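Local atomic coordinates of phosphoribosylglycinamide synthetase (Anaerococcus prevotii, PDB entry 4DIM), a protein that probably binds ATP and a divalent metal ion and acts as a ligase of the ATP-grasp superfamily. Residues 263-266 and 271-274; 226-231 and 281-286; 147-152 and 174-179; 377-380 and 386-389. All blocks are in the same frame, centred on the assembly; numbering follows the deposited sequence.

Contact 1 (263-266 and 271-274); sequences DMIL and VYII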
loop_
_atom_site.group_PDB
_atom_site.type_symbol
_atom_site.label_atom_id
_atom_site.label_comp_id
_atom_site.label_asym_id
_atom_site.label_seq_id
_atom_site.Cartn_x
_atom_site.Cartn_y
_atom_site.Cartn_z
ATOM N N ASP A 263 -0.681 2.880 -6.947
ATOM C CA ASP A 263 -1.217 1.861 -7.847
ATOM C C ASP A 263 -1.266 2.516 -9.200
ATOM O O ASP A 263 -1.960 3.522 -9.378
ATOM C CB ASP A 263 -2.619 1.350 -7.424
ATOM C CG ASP A 263 -2.745 0.733 -6.042
ATOM O OD1 ASP A 263 -1.777 0.073 -5.590
ATOM O OD2 ASP A 263 -3.858 0.796 -5.465
HETATM N N MSE A 264 -0.494 1.975 -10.123
HETATM C CA MSE A 264 -0.352 2.430 -11.484
HETATM C C MSE A 264 -1.022 1.488 -12.479
HETATM O O MSE A 264 -1.318 0.338 -12.190
HETATM C CB MSE A 264 1.153 2.460 -11.860
HETATM C CG MSE A 264 2.164 3.091 -10.812
HETATM SE SE MSE A 264 2.108 4.972 -10.798
HETATM C CE MSE A 264 2.111 5.497 -12.804
ATOM N N ILE A 265 -1.118 1.948 -13.705
ATOM C CA ILE A 265 -1.528 1.118 -14.839
ATOM C C ILE A 265 -0.787 1.609 -16.090
ATOM O O ILE A 265 -0.667 2.814 -16.328
ATOM C CB ILE A 265 -3.046 1.047 -15.059
ATOM C CG1 ILE A 265 -3.391 0.143 -16.261
ATOM C CG2 ILE A 265 -3.631 2.424 -15.245
ATOM C CD1 ILE A 265 -4.569 -0.534 -16.134
ATOM N N LEU A 266 -0.295 0.674 -16.885
ATOM C CA LEU A 266 0.401 1.034 -18.115
ATOM C C LEU A 266 -0.496 0.726 -19.325
ATOM O O LEU A 266 -0.903 -0.423 -19.500
ATOM C CB LEU A 266 1.751 0.297 -18.168
ATOM C CG LEU A 266 2.387 0.054 -19.504
ATOM C CD1 LEU A 266 2.848 1.361 -20.127
ATOM C CD2 LEU A 266 3.545 -0.837 -19.322
ATOM N N VAL A 271 1.403 5.950 -18.578
ATOM C CA VAL A 271 1.095 5.418 -17.256
ATOM C C VAL A 271 0.105 6.318 -16.598
ATOM O O VAL A 271 0.097 7.513 -16.831
ATOM C CB VAL A 271 2.364 5.197 -16.400
ATOM C CG1 VAL A 271 3.341 4.295 -17.133
ATOM C CG2 VAL A 271 3.039 6.521 -16.020
ATOM N N TYR A 272 -0.749 5.726 -15.787
ATOM C CA TYR A 272 -1.834 6.410 -15.084
ATOM C C TYR A 272 -1.857 5.998 -13.634
ATOM O O TYR A 272 -1.633 4.819 -13.337
ATOM C CB TYR A 272 -3.186 6.058 -15.734
ATOM C CG TYR A 272 -3.242 6.379 -17.207
ATOM C CD1 TYR A 272 -3.827 7.557 -17.661
ATOM C CD2 TYR A 272 -2.773 5.480 -18.155
ATOM C CE1 TYR A 272 -3.862 7.868 -19.015
ATOM C CE2 TYR A 272 -2.814 5.773 -19.512
ATOM C CZ TYR A 272 -3.330 6.986 -19.941
ATOM O OH TYR A 272 -3.371 7.312 -21.290
ATOM N N ILE A 273 -2.202 6.953 -12.740
ATOM C CA ILE A 273 -2.309 6.704 -11.309
ATOM C C ILE A 273 -3.705 6.328 -11.003
ATOM O O ILE A 273 -4.605 7.142 -11.199
ATOM C CB ILE A 273 -1.899 7.958 -10.503
ATOM C CG1 ILE A 273 -0.427 8.309 -10.782
ATOM C CG2 ILE A 273 -2.181 7.759 -8.979
ATOM C CD1 ILE A 273 0.038 9.368 -10.146
ATOM N N ILE A 274 -3.901 5.134 -10.429
ATOM C CA ILE A 274 -5.228 4.692 -9.980
ATOM C C ILE A 274 -5.486 5.178 -8.533
ATOM O O ILE A 274 -6.486 5.819 -8.300
ATOM C CB ILE A 274 -5.376 3.159 -10.059
ATOM C CG1 ILE A 274 -5.112 2.643 -11.463
ATOM C CG2 ILE A 274 -6.770 2.751 -9.589
ATOM C CD1 ILE A 274 -4.528 1.199 -11.419
#
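M264 and V271 meet at the apolar centre of an antiparallel beta hairpin, formed by strands 258-267 and 270-277 at one edge of the large ATP-grasp sheet. M264, built as selenomethionine, sets out with CG beside its backbone N and opposite the carbonyl carbon (chi1 -45°). Further bends at chi2 and chi3 fold the chain over toward the partner strand, where M264 CE lies 3.5 Å from V271 CG2. On the way M264 SE passes 4.2 Å from I273 CG1. The long, unbranched chain suits this place because one residue can reach two branched neighbours, while valine and isoleucine suit the extended backbone. L266 CD1 adds to the same face by meeting V271 CG1 at 4.2 Å, and helix 236-253 packs over this face, with V246 against M264 and A249 against I273.

I265 and Y272 occupy the other face as a hydrogen-bonded pair. Here I265 CG2 sits 3.7 Å from Y272 CB, and I265 O lies at the edge of the tyrosine ring, near its plane. I274 extends the apolar patch by bringing CD1 to 3.9 Å from I265 CB.

The polar layer is backbone. I265 N donates to Y272 O at 2.9 Å and Y272 N returns a bond to I265 O at 3.0 Å, so the pair is tied in both directions. Beyond the hairpin, T124 and N123 bond to I273 O and V271 O on the outer side of strand 270-277. The last bond of the contact runs from I274 N to D263 O, at 2.7 Å.

Contact 2 (226-231 and 281-286); sequences VGHYVP and GANCLP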
loop_
_atom_site.group_PDB
_atom_site.type_symbol
_atom_site.label_atom_id
_atom_site.label_comp_id
_atom_site.label_asym_id
_atom_site.label_seq_id
_atom_site.Cartn_x
_atom_site.Cartn_y
_atom_site.Cartn_z
ATOM N N VAL A 226 -0.592 -11.162 -3.826
ATOM C CA VAL A 226 0.161 -12.282 -3.211
ATOM C C VAL A 226 1.677 -12.216 -3.457
ATOM O O VAL A 226 2.414 -13.073 -2.966
ATOM C CB VAL A 226 -0.390 -13.635 -3.673
ATOM C CG1 VAL A 226 -1.866 -13.744 -3.359
ATOM C CG2 VAL A 226 -0.134 -13.850 -5.154
ATOM N N GLY A 227 2.143 -11.208 -4.167
ATOM C CA GLY A 227 3.571 -11.064 -4.384
ATOM C C GLY A 227 3.964 -9.719 -4.953
ATOM O O GLY A 227 3.165 -9.030 -5.605
ATOM N N HIS A 228 5.213 -9.347 -4.677
ATOM C CA HIS A 228 5.801 -8.116 -5.163
ATOM C C HIS A 228 7.222 -8.402 -5.566
ATOM O O HIS A 228 7.823 -9.366 -5.081
ATOM C CB HIS A 228 5.726 -6.986 -4.116
ATOM C CG HIS A 228 4.332 -6.497 -3.898
ATOM N ND1 HIS A 228 3.683 -5.727 -4.840
ATOM C CD2 HIS A 228 3.488 -6.733 -2.882
ATOM C CE1 HIS A 228 2.486 -5.499 -4.361
ATOM N NE2 HIS A 228 2.317 -6.103 -3.194
ATOM N N TYR A 229 7.748 -7.591 -6.489
ATOM C CA TYR A 229 9.118 -7.767 -6.902
ATOM C C TYR A 229 9.686 -6.522 -7.485
ATOM O O TYR A 229 8.988 -5.665 -7.971
ATOM C CB TYR A 229 9.264 -8.923 -7.913
ATOM C CG TYR A 229 8.472 -8.760 -9.190
ATOM C CD1 TYR A 229 7.204 -9.326 -9.322
ATOM C CD2 TYR A 229 9.023 -8.119 -10.304
ATOM C CE1 TYR A 229 6.476 -9.202 -10.507
ATOM C CE2 TYR A 229 8.317 -8.004 -11.495
ATOM C CZ TYR A 229 7.048 -8.566 -11.601
ATOM O OH TYR A 229 6.282 -8.381 -12.722
ATOM N N VAL A 230 10.994 -6.481 -7.478
ATOM C CA VAL A 230 11.802 -5.445 -8.101
ATOM C C VAL A 230 12.913 -6.183 -8.801
ATOM O O VAL A 230 13.338 -7.243 -8.334
ATOM C CB VAL A 230 12.329 -4.338 -7.155
ATOM C CG1 VAL A 230 11.205 -3.413 -6.715
ATOM C CG2 VAL A 230 13.077 -4.912 -5.956
ATOM N N PRO A 231 13.332 -5.719 -9.978
ATOM C CA PRO A 231 12.852 -4.549 -10.716
ATOM C C PRO A 231 11.697 -4.937 -11.617
ATOM O O PRO A 231 11.501 -6.111 -11.962
ATOM C CB PRO A 231 14.092 -4.141 -11.505
ATOM C CG PRO A 231 14.698 -5.467 -11.890
ATOM C CD PRO A 231 14.388 -6.420 -10.743
ATOM N N GLY A 281 3.556 0.923 1.471
ATOM C CA GLY A 281 2.745 -0.205 1.044
ATOM C C GLY A 281 2.899 -1.430 1.899
ATOM O O GLY A 281 3.833 -1.535 2.680
ATOM N N ALA A 282 1.952 -2.358 1.786
ATOM C CA ALA A 282 1.985 -3.586 2.587
ATOM C C ALA A 282 2.674 -4.671 1.826
ATOM O O ALA A 282 3.273 -4.397 0.806
ATOM C CB ALA A 282 0.575 -4.010 2.934
ATOM N N ASN A 283 2.614 -5.896 2.348
ATOM C CA ASN A 283 3.013 -7.130 1.697
ATOM C C ASN A 283 4.450 -7.167 1.287
ATOM O O ASN A 283 4.764 -7.572 0.168
ATOM C CB ASN A 283 2.109 -7.361 0.479
ATOM C CG ASN A 283 0.652 -7.234 0.809
ATOM O OD1 ASN A 283 -0.093 -6.485 0.159
ATOM N ND2 ASN A 283 0.223 -7.923 1.852
ATOM N N CYS A 284 5.316 -6.757 2.215
ATOM C CA CYS A 284 6.773 -6.727 2.109
ATOM C C CYS A 284 7.305 -5.654 1.184
ATOM O O CYS A 284 8.509 -5.638 0.911
ATOM C CB CYS A 284 7.317 -8.101 1.744
ATOM S SG CYS A 284 6.704 -9.414 2.835
ATOM N N LEU A 285 6.496 -4.684 0.805
ATOM C CA LEU A 285 7.050 -3.611 -0.015
ATOM C C LEU A 285 8.134 -2.789 0.733
ATOM O O LEU A 285 9.126 -2.473 0.101
ATOM C CB LEU A 285 5.976 -2.715 -0.586
ATOM C CG LEU A 285 5.169 -3.409 -1.693
ATOM C CD1 LEU A 285 3.851 -2.752 -1.933
ATOM C CD2 LEU A 285 5.916 -3.372 -3.031
ATOM N N PRO A 286 8.111 -2.541 2.053
ATOM C CA PRO A 286 9.252 -1.819 2.667
ATOM C C PRO A 286 10.544 -2.633 2.635
ATOM O O PRO A 286 11.626 -2.101 2.457
ATOM C CB PRO A 286 8.789 -1.564 4.100
ATOM C CG PRO A 286 7.330 -1.878 4.107
ATOM C CD PRO A 286 7.067 -2.838 3.044
#
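The main apolar interaction is a CH-pi contact in which L285 lays CD2 over one face of the H228 imidazole. The methyl carbon, L285 CD2, is 3.9 Å from the centroid of the H228 ring, 26° off the normal and displaced toward the rim near CG and ND1. CD1 of L285 reaches the other part of the ring, 3.9 Å from CE1 of H228, so both leucine branches follow the flat surface. With CG of H228 opposite the carbonyl carbon (chi1 -70°), the ring is carried out from strand 223-230 toward the turn.

The edge of the ring makes a second kind of contact. N283 O lies near the ring plane, 3.4 Å from H228 CD2, and N283 CB is in plane at 3.7 Å from the same carbon. The side-chain amide of N283 is tilted only 11° from the imidazole.

Hydrogen bonding belongs to the surroundings of this pair. L285 N bonds to A282 O at 3.2 Å, closing a type I' turn whose central residues, N283 and C284, both have positive phi; asparagine tolerates that conformation well. C284 then stands at the N-cap of helix 285-293. On the sheet side, ND1 of H228 is bonded to G214 O, which fixes the ring's rotation.

H213, from the adjacent strand 206-219, touches both H228 and L285, its ring steeply inclined to that of H228. C284 packs on A326 and M328 of strand 323-329, so the start of the helix rests against the sheet.

Contact 3 (147-152 and 174-179); sequences VIVKAT and NETMNL
OG1 of T176 is hydrogen-bonded to the O of G172, one turn earlier in helix 166-179, and across the contact the same oxygen packs against V149 CG1 at 3.8 Å. The hydroxyl is thus satisfied within its own helix, and threonine can stand in a buried position facing the sheet. Its chi1 of -50° puts OG1 beside the backbone N and CG2 opposite that N. The methyl is thereby directed to the end of strand 147-150, where T176 CG2 lies 3.6 Å from A151 N and 3.7 Å from A151 CB. A151 is small enough for the helix to come close to the main chain, the two CA atoms of A151 and T176 being 6.3 Å apart. V149 and A151 both point toward the helix, whereas K150 between them turns its CB away, and its NZ makes a long, weak ion pair with E188 of strand 186-189.

Y161 and C185 also touch T176 and so extend the apolar surroundings of its side chain. Strand 147-150 is an inner strand of a small antiparallel sheet with helix 166-179 packed against one face. This alpha-plus-beta arrangement is characteristic of the smaller ATP-grasp subdomain, which in relatives closes over the bound nucleotide.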
loop_
_atom_site.group_PDB
_atom_site.type_symbol
_atom_site.label_atom_id
_atom_site.label_comp_id
_atom_site.label_asym_id
_atom_site.label_seq_id
_atom_site.Cartn_x
_atom_site.Cartn_y
_atom_site.Cartn_z
ATOM N N VAL A 147 -15.653 2.853 -21.489
ATOM C CA VAL A 147 -15.990 3.490 -20.229
ATOM C C VAL A 147 -16.728 2.525 -19.371
ATOM O O VAL A 147 -17.229 1.492 -19.827
ATOM C CB VAL A 147 -16.793 4.801 -20.379
ATOM C CG1 VAL A 147 -15.904 5.958 -20.796
ATOM C CG2 VAL A 147 -17.948 4.632 -21.345
ATOM N N ILE A 148 -16.729 2.864 -18.099
ATOM C CA ILE A 148 -17.452 2.193 -17.044
ATOM C C ILE A 148 -18.571 3.125 -16.627
ATOM O O ILE A 148 -18.362 4.342 -16.582
ATOM C CB ILE A 148 -16.498 1.902 -15.892
ATOM C CG1 ILE A 148 -15.616 0.704 -16.211
ATOM C CG2 ILE A 148 -17.258 1.723 -14.597
ATOM C CD1 ILE A 148 -16.184 -0.659 -15.857
ATOM N N VAL A 149 -19.743 2.566 -16.327
ATOM C CA VAL A 149 -20.878 3.296 -15.752
ATOM C C VAL A 149 -21.114 2.697 -14.415
ATOM O O VAL A 149 -21.264 1.474 -14.292
ATOM C CB VAL A 149 -22.159 3.304 -16.565
ATOM C CG1 VAL A 149 -23.087 4.355 -15.999
ATOM C CG2 VAL A 149 -21.876 3.581 -18.039
ATOM N N LYS A 150 -21.109 3.532 -13.393
ATOM C CA LYS A 150 -21.196 3.011 -12.048
ATOM C C LYS A 150 -21.848 3.951 -11.126
ATOM O O LYS A 150 -21.963 5.143 -11.389
ATOM C CB LYS A 150 -19.790 2.659 -11.513
ATOM C CG LYS A 150 -18.760 3.774 -11.607
ATOM C CD LYS A 150 -17.453 3.278 -11.075
ATOM C CE LYS A 150 -16.398 4.352 -11.028
ATOM N NZ LYS A 150 -15.412 4.091 -9.943
ATOM N N ALA A 151 -22.310 3.363 -10.028
ATOM C CA ALA A 151 -23.019 4.008 -8.953
ATOM C C ALA A 151 -22.050 4.216 -7.841
ATOM O O ALA A 151 -21.048 3.509 -7.720
ATOM C CB ALA A 151 -24.183 3.136 -8.513
ATOM N N THR A 152 -22.334 5.187 -7.029
ATOM C CA THR A 152 -21.450 5.577 -5.958
ATOM C C THR A 152 -21.849 4.914 -4.627
ATOM O O THR A 152 -20.971 4.654 -3.798
ATOM C CB THR A 152 -21.497 7.099 -5.921
ATOM O OG1 THR A 152 -22.755 7.516 -5.390
ATOM C CG2 THR A 152 -21.338 7.713 -7.335
ATOM N N ASN A 174 -28.997 3.795 -17.806
ATOM C CA ASN A 174 -30.387 3.520 -17.447
ATOM C C ASN A 174 -30.476 2.414 -16.376
ATOM O O ASN A 174 -31.229 2.568 -15.416
ATOM C CB ASN A 174 -31.219 3.154 -18.691
ATOM C CG ASN A 174 -31.403 4.305 -19.678
ATOM O OD1 ASN A 174 -31.229 5.490 -19.349
ATOM N ND2 ASN A 174 -31.737 3.986 -20.927
ATOM N N GLU A 175 -29.698 1.340 -16.503
ATOM C CA GLU A 175 -29.713 0.267 -15.492
ATOM C C GLU A 175 -29.131 0.703 -14.141
ATOM O O GLU A 175 -29.553 0.194 -13.093
ATOM C CB GLU A 175 -28.935 -0.968 -15.978
ATOM C CG GLU A 175 -29.747 -1.844 -16.915
ATOM C CD GLU A 175 -29.075 -3.166 -17.224
ATOM O OE1 GLU A 175 -28.522 -3.309 -18.339
ATOM O OE2 GLU A 175 -29.032 -4.030 -16.319
ATOM N N THR A 176 -28.165 1.628 -14.169
ATOM C CA THR A 176 -27.482 2.101 -12.960
ATOM C C THR A 176 -28.353 3.081 -12.196
ATOM O O THR A 176 -28.458 2.966 -10.984
ATOM C CB THR A 176 -26.129 2.784 -13.307
ATOM O OG1 THR A 176 -25.348 1.962 -14.169
ATOM C CG2 THR A 176 -25.307 3.117 -12.061
HETATM N N MSE A 177 -28.938 4.068 -12.905
HETATM C CA MSE A 177 -29.770 5.116 -12.299
HETATM C C MSE A 177 -31.080 4.580 -11.688
HETATM O O MSE A 177 -31.640 5.226 -10.794
HETATM C CB MSE A 177 -30.097 6.200 -13.314
HETATM C CG MSE A 177 -28.907 7.008 -13.687
HETATM SE SE MSE A 177 -28.623 8.442 -12.475
HETATM C CE MSE A 177 -30.056 9.559 -13.141
ATOM N N ASN A 178 -31.554 3.412 -12.144
ATOM C CA ASN A 178 -32.746 2.800 -11.568
ATOM C C ASN A 178 -32.377 2.028 -10.309
ATOM O O ASN A 178 -33.201 1.951 -9.394
ATOM C CB ASN A 178 -33.485 1.887 -12.580
ATOM C CG ASN A 178 -34.581 2.614 -13.329
ATOM O OD1 ASN A 178 -35.740 2.626 -12.895
ATOM N ND2 ASN A 178 -34.229 3.268 -14.445
ATOM N N LEU A 179 -31.167 1.457 -10.254
ATOM C CA LEU A 179 -30.723 0.711 -9.081
ATOM C C LEU A 179 -30.179 1.629 -7.951
ATOM O O LEU A 179 -30.334 1.298 -6.771
ATOM C CB LEU A 179 -29.634 -0.295 -9.492
ATOM C CG LEU A 179 -29.116 -1.224 -8.368
ATOM C CD1 LEU A 179 -30.274 -2.000 -7.682
ATOM C CD2 LEU A 179 -28.066 -2.185 -8.899
#

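Contact 4 (377-380 and 386-389); sequences IIVK and KCKD
With chi1 at -56°, V379 sets CG1 opposite its carbonyl carbon and CG2 between the backbone N and the carbonyl carbon, and CG2 is the branch that reaches C387 on the helix. V379 CG2 lies 4.0 Å from C387 CB and 3.7 Å from C387 O, thus touching both the root of the side chain and the helix backbone. C387 has chi1 -75°, which places SG beside its own backbone N; from there C387 SG comes 4.0 Å from K380 C and rests against the main chain at the end of the strand.

The residue types fit this close approach. Beta-branched valine suits an extended strand and presents a compact methyl to the helix. Cysteine, with a single heavy atom beyond CB, fills a buried position without pushing the helix off: the CA atoms of K380 and C387 are 6.2 Å apart. K380 has its CB turned away from the helix, and its chain carries NZ to a hydrogen bond with D349 O. On the helix side, K386 points to the surface, where its NZ forms a salt bridge with E382, just ahead of the helix.

The segments belong to consecutive elements, strand 375-381 and helix 384-395, joined by a connection of just two residues. The same side of the helix continues along the strand, with I394 on V379 and L391 and I395 on I377. L325 of the adjacent strand 323-329 touches V379 and C387 alike, while I378 and K380 meet I291 of helix 285-293.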
loop_
_atom_site.group_PDB
_atom_site.type_symbol
_atom_site.label_atom_id
_atom_site.label_comp_id
_atom_site.label_asym_id
_atom_site.label_seq_id
_atom_site.Cartn_x
_atom_site.Cartn_y
_atom_site.Cartn_z
ATOM N N ILE A 377 7.761 -15.276 2.253
ATOM C CA ILE A 377 9.139 -15.503 1.852
ATOM C C ILE A 377 9.662 -14.262 1.169
ATOM O O ILE A 377 9.012 -13.749 0.263
ATOM C CB ILE A 377 9.241 -16.710 0.869
ATOM C CG1 ILE A 377 8.701 -18.026 1.504
ATOM C CG2 ILE A 377 10.692 -16.888 0.366
ATOM C CD1 ILE A 377 8.394 -19.072 0.500
ATOM N N ILE A 378 10.883 -13.847 1.532
ATOM C CA ILE A 378 11.559 -12.755 0.872
ATOM C C ILE A 378 12.969 -13.214 0.497
ATOM O O ILE A 378 13.726 -13.689 1.335
ATOM C CB ILE A 378 11.601 -11.434 1.660
ATOM C CG1 ILE A 378 10.270 -11.120 2.290
ATOM C CG2 ILE A 378 12.052 -10.290 0.706
ATOM C CD1 ILE A 378 10.326 -10.021 3.206
ATOM N N VAL A 379 13.305 -13.024 -0.779
ATOM C CA VAL A 379 14.619 -13.323 -1.333
ATOM C C VAL A 379 15.132 -12.098 -2.100
ATOM O O VAL A 379 14.341 -11.219 -2.473
ATOM C CB VAL A 379 14.634 -14.569 -2.203
ATOM C CG1 VAL A 379 14.111 -15.768 -1.413
ATOM C CG2 VAL A 379 13.835 -14.366 -3.485
ATOM N N LYS A 380 16.476 -12.037 -2.235
ATOM C CA LYS A 380 17.248 -11.033 -2.963
ATOM C C LYS A 380 18.304 -11.777 -3.792
ATOM O O LYS A 380 18.778 -12.816 -3.342
ATOM C CB LYS A 380 17.900 -9.991 -2.001
ATOM C CG LYS A 380 18.930 -10.544 -1.010
ATOM C CD LYS A 380 19.541 -9.410 -0.201
ATOM C CE LYS A 380 20.442 -9.804 0.942
ATOM N NZ LYS A 380 21.587 -10.672 0.526
ATOM N N LYS A 386 16.850 -15.346 -11.142
ATOM C CA LYS A 386 17.574 -16.061 -10.076
ATOM C C LYS A 386 16.752 -16.037 -8.764
ATOM O O LYS A 386 16.730 -17.046 -8.061
ATOM C CB LYS A 386 18.975 -15.473 -9.859
ATOM C CG LYS A 386 19.936 -15.588 -11.036
ATOM C CD LYS A 386 21.117 -14.611 -10.930
ATOM C CE LYS A 386 22.134 -14.874 -12.032
ATOM N NZ LYS A 386 23.313 -13.958 -11.994
ATOM N N CYS A 387 16.024 -14.926 -8.485
ATOM C CA CYS A 387 15.106 -14.807 -7.343
ATOM C C CYS A 387 14.029 -15.855 -7.425
ATOM O O CYS A 387 13.765 -16.533 -6.441
ATOM C CB CYS A 387 14.460 -13.420 -7.286
ATOM S SG CYS A 387 15.533 -12.099 -6.690
ATOM N N LYS A 388 13.314 -15.886 -8.567
ATOM C CA LYS A 388 12.208 -16.825 -8.809
ATOM C C LYS A 388 12.648 -18.287 -8.669
ATOM O O LYS A 388 11.915 -19.078 -8.072
ATOM C CB LYS A 388 11.612 -16.628 -10.199
ATOM C CG LYS A 388 10.807 -15.351 -10.371
ATOM C CD LYS A 388 10.611 -15.120 -11.869
ATOM C CE LYS A 388 9.691 -13.992 -12.276
ATOM N NZ LYS A 388 10.043 -13.465 -13.629
ATOM N N ASP A 389 13.820 -18.646 -9.220
ATOM C CA ASP A 389 14.358 -20.017 -9.126
ATOM C C ASP A 389 14.683 -20.327 -7.682
ATOM O O ASP A 389 14.289 -21.376 -7.195
ATOM C CB ASP A 389 15.597 -20.201 -10.012
ATOM C CG ASP A 389 15.329 -20.125 -11.508
ATOM O OD1 ASP A 389 14.141 -20.223 -11.914
ATOM O OD2 ASP A 389 16.310 -19.971 -12.283
#

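In the fold
Following the chain from the N terminus, contact 3 closes first, bringing helix 166-179 back onto strand 147-150 in the small four-stranded sheet. Contact 2 then opens on strand 223-230 and closes only at residues 281-286. Contact 1, the hairpin at the edge of the large sheet, opens and closes within that long excursion. Contact 4 follows both as a short strand-to-helix return. No two contacts cross. Contacts 1, 2 and 4 all reach the large antiparallel sheet, and 2 and 4 touch directly, C284 SG lying 3.7 Å from I378 CD1. Contact 3 stands apart, its centre about 44 Å from that of contact 4.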